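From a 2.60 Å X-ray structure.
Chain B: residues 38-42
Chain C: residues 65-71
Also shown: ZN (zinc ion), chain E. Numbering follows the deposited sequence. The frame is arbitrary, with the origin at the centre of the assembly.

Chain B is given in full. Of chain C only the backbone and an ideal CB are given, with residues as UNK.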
# COMPACT_ATOMS: atom_id res chain seq x y z
N CYS B 38 -2.74 0.84 0.88
CA CYS B 38 -3.28 0.86 2.24
C CYS B 38 -3.45 -0.55 2.78
O CYS B 38 -4.19 -1.35 2.21
CB CYS B 38 -4.63 1.56 2.28
SG CYS B 38 -5.53 1.27 3.82
N HIS B 39 -2.80 -0.84 3.90
CA HIS B 39 -2.85 -2.15 4.53
C HIS B 39 -4.22 -2.82 4.60
O HIS B 39 -4.38 -3.99 4.26
CB HIS B 39 -2.29 -2.03 5.94
CG HIS B 39 -2.35 -3.30 6.73
ND1 HIS B 39 -1.64 -4.43 6.37
CD2 HIS B 39 -2.98 -3.60 7.89
CE1 HIS B 39 -1.83 -5.37 7.28
NE2 HIS B 39 -2.64 -4.89 8.21
N TYR B 40 -5.20 -2.05 5.07
CA TYR B 40 -6.56 -2.53 5.29
C TYR B 40 -7.45 -2.80 4.07
O TYR B 40 -7.91 -3.93 3.87
CB TYR B 40 -7.27 -1.56 6.24
CG TYR B 40 -6.60 -1.50 7.60
CD1 TYR B 40 -6.69 -2.57 8.49
CD2 TYR B 40 -5.80 -0.40 7.96
CE1 TYR B 40 -6.00 -2.56 9.72
CE2 TYR B 40 -5.11 -0.38 9.18
CZ TYR B 40 -5.21 -1.47 10.05
OH TYR B 40 -4.49 -1.50 11.21
N CYS B 41 -7.69 -1.77 3.26
CA CYS B 41 -8.56 -1.91 2.09
C CYS B 41 -7.84 -2.17 0.77
O CYS B 41 -8.48 -2.27 -0.27
CB CYS B 41 -9.39 -0.65 1.95
SG CYS B 41 -8.35 0.72 1.54
N GLY B 42 -6.52 -2.23 0.81
CA GLY B 42 -5.75 -2.50 -0.39
C GLY B 42 -5.73 -1.46 -1.50
O GLY B 42 -5.12 -1.69 -2.54
N UNK C 65 -7.46 -11.87 10.95
CA UNK C 65 -8.33 -10.94 10.26
C UNK C 65 -7.50 -9.96 9.44
O UNK C 65 -6.33 -9.74 9.74
CB UNK C 65 -9.22 -10.19 11.26
N UNK C 66 -8.11 -9.37 8.41
CA UNK C 66 -7.44 -8.42 7.53
C UNK C 66 -6.37 -7.56 8.17
O UNK C 66 -5.28 -7.38 7.63
CB UNK C 66 -8.49 -7.50 6.91
N UNK C 67 -6.69 -7.00 9.34
CA UNK C 67 -5.75 -6.14 10.02
C UNK C 67 -4.50 -6.81 10.54
O UNK C 67 -3.39 -6.35 10.25
CB UNK C 67 -6.46 -5.46 11.19
N UNK C 68 -4.65 -7.89 11.30
CA UNK C 68 -3.50 -8.58 11.88
C UNK C 68 -2.81 -9.66 11.06
O UNK C 68 -2.12 -10.51 11.62
CB UNK C 68 -3.95 -9.22 13.20
N UNK C 69 -2.96 -9.62 9.74
CA UNK C 69 -2.35 -10.61 8.86
C UNK C 69 -1.69 -9.94 7.67
O UNK C 69 -2.34 -9.20 6.93
CB UNK C 69 -3.39 -11.62 8.38
N UNK C 70 -0.40 -10.22 7.47
CA UNK C 70 0.35 -9.59 6.38
C UNK C 70 1.24 -10.58 5.62
O UNK C 70 1.59 -11.64 6.14
CB UNK C 70 1.21 -8.45 6.94
N UNK C 71 1.59 -10.26 4.35
CA UNK C 71 2.46 -11.10 3.51
C UNK C 71 3.89 -10.98 4.02
O UNK C 71 4.29 -9.91 4.49
CB UNK C 71 2.37 -10.69 2.04
ZN ZN E . -7.65 2.16 3.41

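Chain B presents a compact turn, closed by the hydrogen bond from Gly42(B) N to Cys38(B) O at 2.9 Å and pinned by zinc, which Cys38(B) SG and Cys41(B) SG hold together with two atoms from elsewhere in the structure. Toward chain C this knot offers the imidazole of His39(B), the ring of Tyr40(B) and the carbonyl oxygen of Tyr40(B), each a different kind of demand.

Position 65 starts the stretch with an extended backbone (phi/psi -150/157), and nothing of chain B lies within 5.5 Å of its ideal CB. The contact sets no rule here; a beta-branched residue suits the extended backbone, though many others would serve. The deposited residue is Thr65(C), chi1 in p, without contact to this part of chain B.

At position 66 the CA-to-CB bond points sideways, and the nearest thing to the ideal CB is Tyr40(B) O, 4.7 Å off. A carbonyl oxygen at that range asks for a donor. Lysine, arginine or glutamine could all be considered, since a flexible chain can bend its end toward the oxygen. The deposited Arg66(C) does so: its NH1 donates to Tyr40(B) O at 2.5 Å, a short bond with an N-H...O angle of 150°. The oxygen lies near the guanidinium plane, as an N-H donor prefers, and the same edge packs against the backbone of Cys41(B), with NH1 3.4 Å from Cys41(B) CA.

Position 67 is the most restrictive. Its CA is the one nearest Tyr40(B) CA, at 6.0 Å, and an ideal CB would sit 3.3 Å from Tyr40(B) CE1, which is tight. The phi/psi of -67/-52 is open to any ordinary residue, so the argument for a small one comes from the ring and not from the backbone angles; alanine would be marginal, anything larger harder to place. Gly67(C) is found, and its CA rests 3.6 Å from Tyr40(B) CE1. Its carbonyl also does work that needs no side chain: His39(B) NE2 donates to Gly67(C) O at 2.6 Å, nearly straight at 173°, with the oxygen near the imidazole plane.

Position 68 turns its CB away, with nothing of chain B within 5.5 Å, so polar or apolar residues would be equally acceptable to this contact. Asn68(C) occupies it, its amide hydrogen-bonding to other partners.

Position 69 also points away, and its extended backbone would suit a beta-branched residue. It is Val69(C), which touches chain B through its main chain, Val69(C) O lying 3.9 Å from His39(B) CE1.

At position 70 the CB points sideways, 4.3 Å from His39(B) CE1. A carbon at the ring edge invites a modest apolar group, such as valine, isoleucine or leucine. Val70(C) answers, its CG2 3.8 Å from His39(B) CE1 and near the plane of the ring.

Position 71 lies beyond reach; its phi of -74° permits proline among others, and Pro71(C) it is.

Chain C (65-71) TRGNVVP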
# COMPACT_ATOMS: atom_id res chain seq x y z
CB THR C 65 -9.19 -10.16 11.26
OG1 THR C 65 -8.34 -9.54 12.24
CG2 THR C 65 -10.16 -11.09 11.97
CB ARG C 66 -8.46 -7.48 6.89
CG ARG C 66 -9.06 -7.96 5.59
CD ARG C 66 -9.38 -6.76 4.71
NE ARG C 66 -10.09 -7.13 3.48
CZ ARG C 66 -10.14 -6.36 2.40
NH1 ARG C 66 -9.53 -5.18 2.39
NH2 ARG C 66 -10.81 -6.76 1.32
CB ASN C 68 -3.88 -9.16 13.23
CG ASN C 68 -2.71 -9.80 13.92
OD1 ASN C 68 -1.65 -9.20 14.02
ND2 ASN C 68 -2.89 -11.03 14.40
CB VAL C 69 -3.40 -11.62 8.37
CG1 VAL C 69 -2.93 -12.30 7.11
CG2 VAL C 69 -3.66 -12.66 9.44
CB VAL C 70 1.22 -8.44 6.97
CG1 VAL C 70 2.61 -8.95 7.31
CG2 VAL C 70 1.26 -7.26 6.03
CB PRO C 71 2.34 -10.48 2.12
CG PRO C 71 1.02 -9.80 2.15
CD PRO C 71 0.96 -9.21 3.53
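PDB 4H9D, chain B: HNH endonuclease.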